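Local coordinates for protein TetR family Transcriptional regulator (PDB 3KKC) that probably binds DNA as a TetR-family transcriptional regulator, pairing an N-terminal helix-turn-helix domain with a helical C-terminal region, at residues A[28-36]-A[49-60]. Residues are numbered along the deposited sequence; the frame is centred on the assembly and turned at random.
Sequences NDYSKITVQ and FYSHYESKEVLL
Y30 lays its ring between K56 and L60 of segment 49-60, and tyrosine suits the place, offering two flat faces and a hydroxyl at the far end. Over one face sits CD2 of L60, a branched tip with a methyl to spare for the ring, 3.7 Å from the centroid and almost exactly on the normal, a CH-pi contact. Over the opposite face the ammonium of K56 makes a cation-pi interaction, NZ lying 4.3 Å from the same centroid. With chi1 at 164°, CG of Y30 points away from the backbone N and the ring reaches over segment 49-60. A long, flexible lysine suits the other side: its chain slants across the phenol, CG by the hydroxyl and CE by CE1, bends at chi3, and delivers NZ to two main-chain carbonyls. NZ donates to Y30 O at 2.8 Å, nearly in line with the C=O (164°), and to I33 O, tilted 30° from the carbonyl plane. One cation thus pins the turn before helix 35-42, the first helix of the predicted helix-turn-helix of this TetR-type domain, to the chain leading into helix 57-71. S55, whose short hydroxyl can reach the backbone, precedes the turn into that helix, OG accepting a capping bond from E57 N; the Y30 hydroxyl gives a weak, long bond to E57 OE2. At the start of helix 35-42, V35 sets two methyls obliquely against F49, CG1 and CG2 each 3.7 Å from CE2, while I33 packs on F21 of helix 4-24.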
ATOM      1  N   ASN A  28      14.498   3.118  12.517  1.00107.95           N
ATOM      2  CA  ASN A  28      14.956   2.885  11.148  1.00109.86           C
ATOM      3  C   ASN A  28      14.219   1.786  10.384  1.00107.70           C
ATOM      4  O   ASN A  28      13.630   0.884  10.983  1.00107.85           O
ATOM      5  CB  ASN A  28      16.459   2.582  11.117  1.00114.27           C
ATOM      6  CG  ASN A  28      17.263   3.485  12.032  1.00117.05           C
ATOM      7  OD1 ASN A  28      17.939   4.408  11.580  1.00121.73           O
ATOM      8  ND2 ASN A  28      17.205   3.210  13.331  1.00114.95           N
ATOM      9  N   ASP A  29      14.272   1.874   9.053  1.00103.28           N
ATOM     10  CA  ASP A  29      13.810   0.804   8.177  1.00100.96           C
ATOM     11  C   ASP A  29      14.714  -0.417   8.335  1.00100.80           C
ATOM     12  O   ASP A  29      15.897  -0.278   8.658  1.00100.86           O
ATOM     13  CB  ASP A  29      13.833   1.266   6.717  1.00106.40           C
ATOM     14  CG  ASP A  29      12.717   2.256   6.388  1.00111.08           C
ATOM     15  OD1 ASP A  29      12.810   2.936   5.340  1.00113.37           O
ATOM     16  OD2 ASP A  29      11.746   2.357   7.170  1.00109.97           O
ATOM     17  N   TYR A  30      14.163  -1.613   8.120  1.00102.41           N
ATOM     18  CA  TYR A  30      14.960  -2.845   8.169  1.00101.01           C
ATOM     19  C   TYR A  30      16.023  -2.814   7.089  1.00104.99           C
ATOM     20  O   TYR A  30      17.189  -3.189   7.331  1.00 99.80           O
ATOM     21  CB  TYR A  30      14.099  -4.102   7.985  1.00 96.30           C
ATOM     22  CG  TYR A  30      14.908  -5.343   7.645  1.00 93.20           C
ATOM     23  CD1 TYR A  30      15.590  -6.053   8.636  1.00 86.05           C
ATOM     24  CD2 TYR A  30      15.003  -5.801   6.335  1.00 96.54           C
ATOM     25  CE1 TYR A  30      16.344  -7.186   8.339  1.00 83.92           C
ATOM     26  CE2 TYR A  30      15.753  -6.934   6.030  1.00100.34           C
ATOM     27  CZ  TYR A  30      16.427  -7.616   7.045  1.00 93.65           C
ATOM     28  OH  TYR A  30      17.158  -8.743   6.749  1.00 98.98           O
ATOM     29  N   SER A  31      15.597  -2.377   5.899  1.00105.20           N
ATOM     30  CA  SER A  31      16.496  -2.192   4.762  1.00107.86           C
ATOM     31  C   SER A  31      17.609  -1.182   5.064  1.00107.68           C
ATOM     32  O   SER A  31      18.705  -1.281   4.530  1.00111.04           O
ATOM     33  CB  SER A  31      15.718  -1.834   3.463  1.00100.99           C
ATOM     34  OG  SER A  31      14.890  -0.673   3.567  1.00 94.38           O
ATOM     35  N   LYS A  32      17.330  -0.237   5.954  1.00109.62           N
ATOM     36  CA  LYS A  32      18.272   0.836   6.271  1.00115.99           C
ATOM     37  C   LYS A  32      19.291   0.540   7.409  1.00100.15           C
ATOM     38  O   LYS A  32      20.351   1.157   7.439  1.00102.81           O
ATOM     39  CB  LYS A  32      17.503   2.153   6.505  1.00120.01           C
ATOM     40  CG  LYS A  32      18.351   3.398   6.782  1.00125.47           C
ATOM     41  CD  LYS A  32      18.400   3.730   8.286  1.00123.83           C
ATOM     42  CE  LYS A  32      19.139   5.043   8.557  1.00126.17           C
ATOM     43  NZ  LYS A  32      19.641   5.158   9.971  1.00124.81           N
ATOM     44  N   ILE A  33      19.015  -0.392   8.326  1.00 96.81           N
ATOM     45  CA  ILE A  33      20.034  -0.697   9.359  1.00 98.39           C
ATOM     46  C   ILE A  33      21.112  -1.680   8.888  1.00 99.97           C
ATOM     47  O   ILE A  33      20.866  -2.518   8.029  1.00101.08           O
ATOM     48  CB  ILE A  33      19.456  -1.259  10.694  1.00105.09           C
ATOM     49  CG1 ILE A  33      19.433  -2.787  10.667  1.00102.26           C
ATOM     50  CG2 ILE A  33      18.100  -0.646  11.047  1.00107.33           C
ATOM     51  CD1 ILE A  33      18.687  -3.380  11.814  1.00103.57           C
ATOM     52  N   THR A  34      22.296  -1.586   9.487  1.00102.87           N
ATOM     53  CA  THR A  34      23.428  -2.446   9.131  1.00111.56           C
ATOM     54  C   THR A  34      24.016  -3.138  10.361  1.00111.00           C
ATOM     55  O   THR A  34      24.024  -2.565  11.442  1.00108.07           O
ATOM     56  CB  THR A  34      24.563  -1.630   8.477  1.00116.85           C
ATOM     57  OG1 THR A  34      24.856  -0.485   9.293  1.00117.13           O
ATOM     58  CG2 THR A  34      24.174  -1.175   7.074  1.00118.47           C
ATOM     59  N   VAL A  35      24.531  -4.354  10.183  1.00114.28           N
ATOM     60  CA  VAL A  35      25.076  -5.145  11.294  1.00112.14           C
ATOM     61  C   VAL A  35      25.965  -4.359  12.273  1.00107.39           C
ATOM     62  O   VAL A  35      25.996  -4.659  13.466  1.00 99.80           O
ATOM     63  CB  VAL A  35      25.840  -6.397  10.797  1.00112.97           C
ATOM     64  CG1 VAL A  35      26.623  -7.024  11.937  1.00108.87           C
ATOM     65  CG2 VAL A  35      24.872  -7.408  10.210  1.00110.07           C
ATOM     66  N   GLN A  36      26.673  -3.351  11.774  1.00111.11           N
ATOM     67  CA  GLN A  36      27.507  -2.533  12.646  1.00117.91           C
ATOM     68  C   GLN A  36      26.668  -1.670  13.577  1.00114.79           C
ATOM     69  O   GLN A  36      27.086  -1.378  14.704  1.00114.68           O
ATOM     70  CB  GLN A  36      28.488  -1.670  11.848  1.00128.70           C
ATOM     71  CG  GLN A  36      29.497  -2.472  11.024  1.00138.13           C
ATOM     72  CD  GLN A  36      30.310  -3.442  11.865  1.00138.02           C
ATOM     73  OE1 GLN A  36      30.927  -4.370  11.334  1.00139.91           O
ATOM     74  NE2 GLN A  36      30.311  -3.233  13.184  1.00133.06           N
ATOM     75  N   PHE A  49      28.463 -12.125  17.135  1.00118.07           N
ATOM     76  CA  PHE A  49      27.194 -11.946  16.431  1.00113.36           C
ATOM     77  C   PHE A  49      27.015 -13.073  15.433  1.00111.61           C
ATOM     78  O   PHE A  49      26.042 -13.816  15.500  1.00106.63           O
ATOM     79  CB  PHE A  49      27.136 -10.595  15.696  1.00114.04           C
ATOM     80  CG  PHE A  49      26.020 -10.498  14.684  1.00110.53           C
ATOM     81  CD1 PHE A  49      24.691 -10.429  15.088  1.00105.86           C
ATOM     82  CD2 PHE A  49      26.296 -10.479  13.328  1.00113.78           C
ATOM     83  CE1 PHE A  49      23.653 -10.348  14.149  1.00103.81           C
ATOM     84  CE2 PHE A  49      25.271 -10.397  12.385  1.00111.33           C
ATOM     85  CZ  PHE A  49      23.952 -10.334  12.800  1.00107.26           C
ATOM     86  N   TYR A  50      27.971 -13.208  14.518  1.00116.20           N
ATOM     87  CA  TYR A  50      27.884 -14.217  13.460  1.00124.73           C
ATOM     88  C   TYR A  50      27.891 -15.657  13.984  1.00130.48           C
ATOM     89  O   TYR A  50      27.700 -16.597  13.214  1.00135.22           O
ATOM     90  CB  TYR A  50      28.986 -14.022  12.406  1.00126.71           C
ATOM     91  CG  TYR A  50      28.724 -12.893  11.426  1.00129.37           C
ATOM     92  CD1 TYR A  50      27.656 -12.945  10.537  1.00128.65           C
ATOM     93  CD2 TYR A  50      29.557 -11.785  11.375  1.00134.51           C
ATOM     94  CE1 TYR A  50      27.419 -11.915   9.637  1.00132.10           C
ATOM     95  CE2 TYR A  50      29.331 -10.752  10.473  1.00136.50           C
ATOM     96  CZ  TYR A  50      28.261 -10.820   9.609  1.00134.49           C
ATOM     97  OH  TYR A  50      28.038  -9.792   8.717  1.00132.10           O
ATOM     98  N   SER A  51      28.104 -15.829  15.286  1.00129.03           N
ATOM     99  CA  SER A  51      28.035 -17.153  15.900  1.00131.40           C
ATOM    100  C   SER A  51      26.621 -17.471  16.394  1.00133.12           C
ATOM    101  O   SER A  51      26.352 -18.577  16.872  1.00133.18           O
ATOM    102  CB  SER A  51      28.979 -17.234  17.089  1.00128.21           C
ATOM    103  OG  SER A  51      28.287 -16.839  18.258  1.00122.43           O
ATOM    104  N   HIS A  52      25.731 -16.486  16.301  1.00133.19           N
ATOM    105  CA  HIS A  52      24.333 -16.656  16.695  1.00129.21           C
ATOM    106  C   HIS A  52      23.370 -16.444  15.534  1.00128.82           C
ATOM    107  O   HIS A  52      22.283 -17.029  15.507  1.00131.69           O
ATOM    108  CB  HIS A  52      23.971 -15.683  17.810  1.00127.19           C
ATOM    109  CG  HIS A  52      24.538 -16.053  19.140  1.00127.96           C
ATOM    110  ND1 HIS A  52      25.349 -15.208  19.864  1.00128.95           N
ATOM    111  CD2 HIS A  52      24.414 -17.183  19.876  1.00126.85           C
ATOM    112  CE1 HIS A  52      25.697 -15.799  20.993  1.00128.99           C
ATOM    113  NE2 HIS A  52      25.142 -16.997  21.024  1.00128.67           N
ATOM    114  N   TYR A  53      23.772 -15.599  14.586  1.00123.60           N
ATOM    115  CA  TYR A  53      22.910 -15.182  13.490  1.00118.49           C
ATOM    116  C   TYR A  53      23.651 -15.187  12.177  1.00124.25           C
ATOM    117  O   TYR A  53      24.517 -14.348  11.951  1.00127.92           O
ATOM    118  CB  TYR A  53      22.380 -13.775  13.753  1.00115.22           C
ATOM    119  CG  TYR A  53      21.564 -13.694  15.020  1.00114.25           C
ATOM    120  CD1 TYR A  53      20.390 -14.432  15.157  1.00113.54           C
ATOM    121  CD2 TYR A  53      21.972 -12.894  16.083  1.00110.63           C
ATOM    122  CE1 TYR A  53      19.656 -14.373  16.308  1.00110.96           C
ATOM    123  CE2 TYR A  53      21.239 -12.827  17.238  1.00106.16           C
ATOM    124  CZ  TYR A  53      20.087 -13.567  17.343  1.00108.68           C
ATOM    125  OH  TYR A  53      19.352 -13.502  18.493  1.00110.64           O
ATOM    126  N   GLU A  54      23.300 -16.133  11.313  1.00125.88           N
ATOM    127  CA  GLU A  54      23.877 -16.227   9.976  1.00127.18           C
ATOM    128  C   GLU A  54      23.985 -14.871   9.266  1.00125.60           C
ATOM    129  O   GLU A  54      24.895 -14.657   8.469  1.00132.67           O
ATOM    130  CB  GLU A  54      23.049 -17.195   9.127  1.00131.23           C
ATOM    131  CG  GLU A  54      23.466 -17.275   7.660  1.00138.72           C
ATOM    132  CD  GLU A  54      22.294 -17.624   6.739  1.00143.51           C
ATOM    133  OE1 GLU A  54      21.123 -17.481   7.176  1.00139.56           O
ATOM    134  OE2 GLU A  54      22.547 -18.032   5.576  1.00148.75           O
ATOM    135  N   SER A  55      23.053 -13.965   9.552  1.00106.92           N
ATOM    136  CA  SER A  55      23.005 -12.664   8.899  1.00101.96           C
ATOM    137  C   SER A  55      21.877 -11.838   9.477  1.00 97.75           C
ATOM    138  O   SER A  55      21.091 -12.334  10.280  1.00 95.04           O
ATOM    139  CB  SER A  55      22.717 -12.842   7.422  1.00101.61           C
ATOM    140  OG  SER A  55      21.412 -13.357   7.263  1.00 98.97           O
ATOM    141  N   LYS A  56      21.767 -10.586   9.046  1.00 97.77           N
ATOM    142  CA  LYS A  56      20.681  -9.753   9.538  1.00100.21           C
ATOM    143  C   LYS A  56      19.341 -10.397   9.207  1.00100.14           C
ATOM    144  O   LYS A  56      18.362 -10.190   9.912  1.00 98.54           O
ATOM    145  CB  LYS A  56      20.738  -8.346   8.943  1.00 99.41           C
ATOM    146  CG  LYS A  56      20.328  -8.296   7.491  1.00101.31           C
ATOM    147  CD  LYS A  56      20.344  -6.877   6.956  1.00102.74           C
ATOM    148  CE  LYS A  56      20.019  -5.872   8.047  1.00103.80           C
ATOM    149  NZ  LYS A  56      19.551  -4.603   7.421  1.00103.81           N
ATOM    150  N   GLU A  57      19.294 -11.190   8.141  1.00105.42           N
ATOM    151  CA  GLU A  57      18.000 -11.651   7.636  1.00105.08           C
ATOM    152  C   GLU A  57      17.304 -12.600   8.600  1.00 97.25           C
ATOM    153  O   GLU A  57      16.070 -12.613   8.689  1.00 90.06           O
ATOM    154  CB  GLU A  57      18.110 -12.264   6.238  1.00109.49           C
ATOM    155  CG  GLU A  57      17.089 -11.694   5.260  1.00114.15           C
ATOM    156  CD  GLU A  57      17.727 -11.078   4.011  1.00125.11           C
ATOM    157  OE1 GLU A  57      18.705 -11.662   3.482  1.00130.17           O
ATOM    158  OE2 GLU A  57      17.241 -10.015   3.549  1.00124.62           O
ATOM    159  N   VAL A  58      18.083 -13.378   9.337  1.00 94.76           N
ATOM    160  CA  VAL A  58      17.464 -14.289  10.294  1.00 98.90           C
ATOM    161  C   VAL A  58      17.003 -13.628  11.604  1.00 96.23           C
ATOM    162  O   VAL A  58      16.316 -14.264  12.390  1.00 95.11           O
ATOM    163  CB  VAL A  58      18.313 -15.549  10.560  1.00100.51           C
ATOM    164  CG1 VAL A  58      18.651 -16.227   9.231  1.00102.77           C
ATOM    165  CG2 VAL A  58      19.561 -15.200  11.336  1.00 99.99           C
ATOM    166  N   LEU A  59      17.357 -12.362  11.827  1.00 94.64           N
ATOM    167  CA  LEU A  59      16.809 -11.621  12.967  1.00 90.98           C
ATOM    168  C   LEU A  59      15.400 -11.194  12.642  1.00 91.18           C
ATOM    169  O   LEU A  59      14.503 -11.285  13.477  1.00 95.97           O
ATOM    170  CB  LEU A  59      17.610 -10.359  13.289  1.00 87.82           C
ATOM    171  CG  LEU A  59      18.985 -10.503  13.918  1.00 88.57           C
ATOM    172  CD1 LEU A  59      19.982 -10.687  12.806  1.00 88.27           C
ATOM    173  CD2 LEU A  59      19.309  -9.266  14.733  1.00 88.71           C
ATOM    174  N   LEU A  60      15.214 -10.696  11.429  1.00 83.87           N
ATOM    175  CA  LEU A  60      13.896 -10.294  10.992  1.00 76.59           C
ATOM    176  C   LEU A  60      12.973 -11.502  11.055  1.00 75.98           C
ATOM    177  O   LEU A  60      11.854 -11.430  11.586  1.00 71.41           O
ATOM    178  CB  LEU A  60      13.949  -9.761   9.574  1.00 71.49           C
ATOM    179  CG  LEU A  60      12.629  -9.094   9.287  1.00 73.11           C
ATOM    180  CD1 LEU A  60      12.417  -8.045  10.341  1.00 73.37           C
ATOM    181  CD2 LEU A  60      12.647  -8.485   7.918  1.00 80.38           C
TER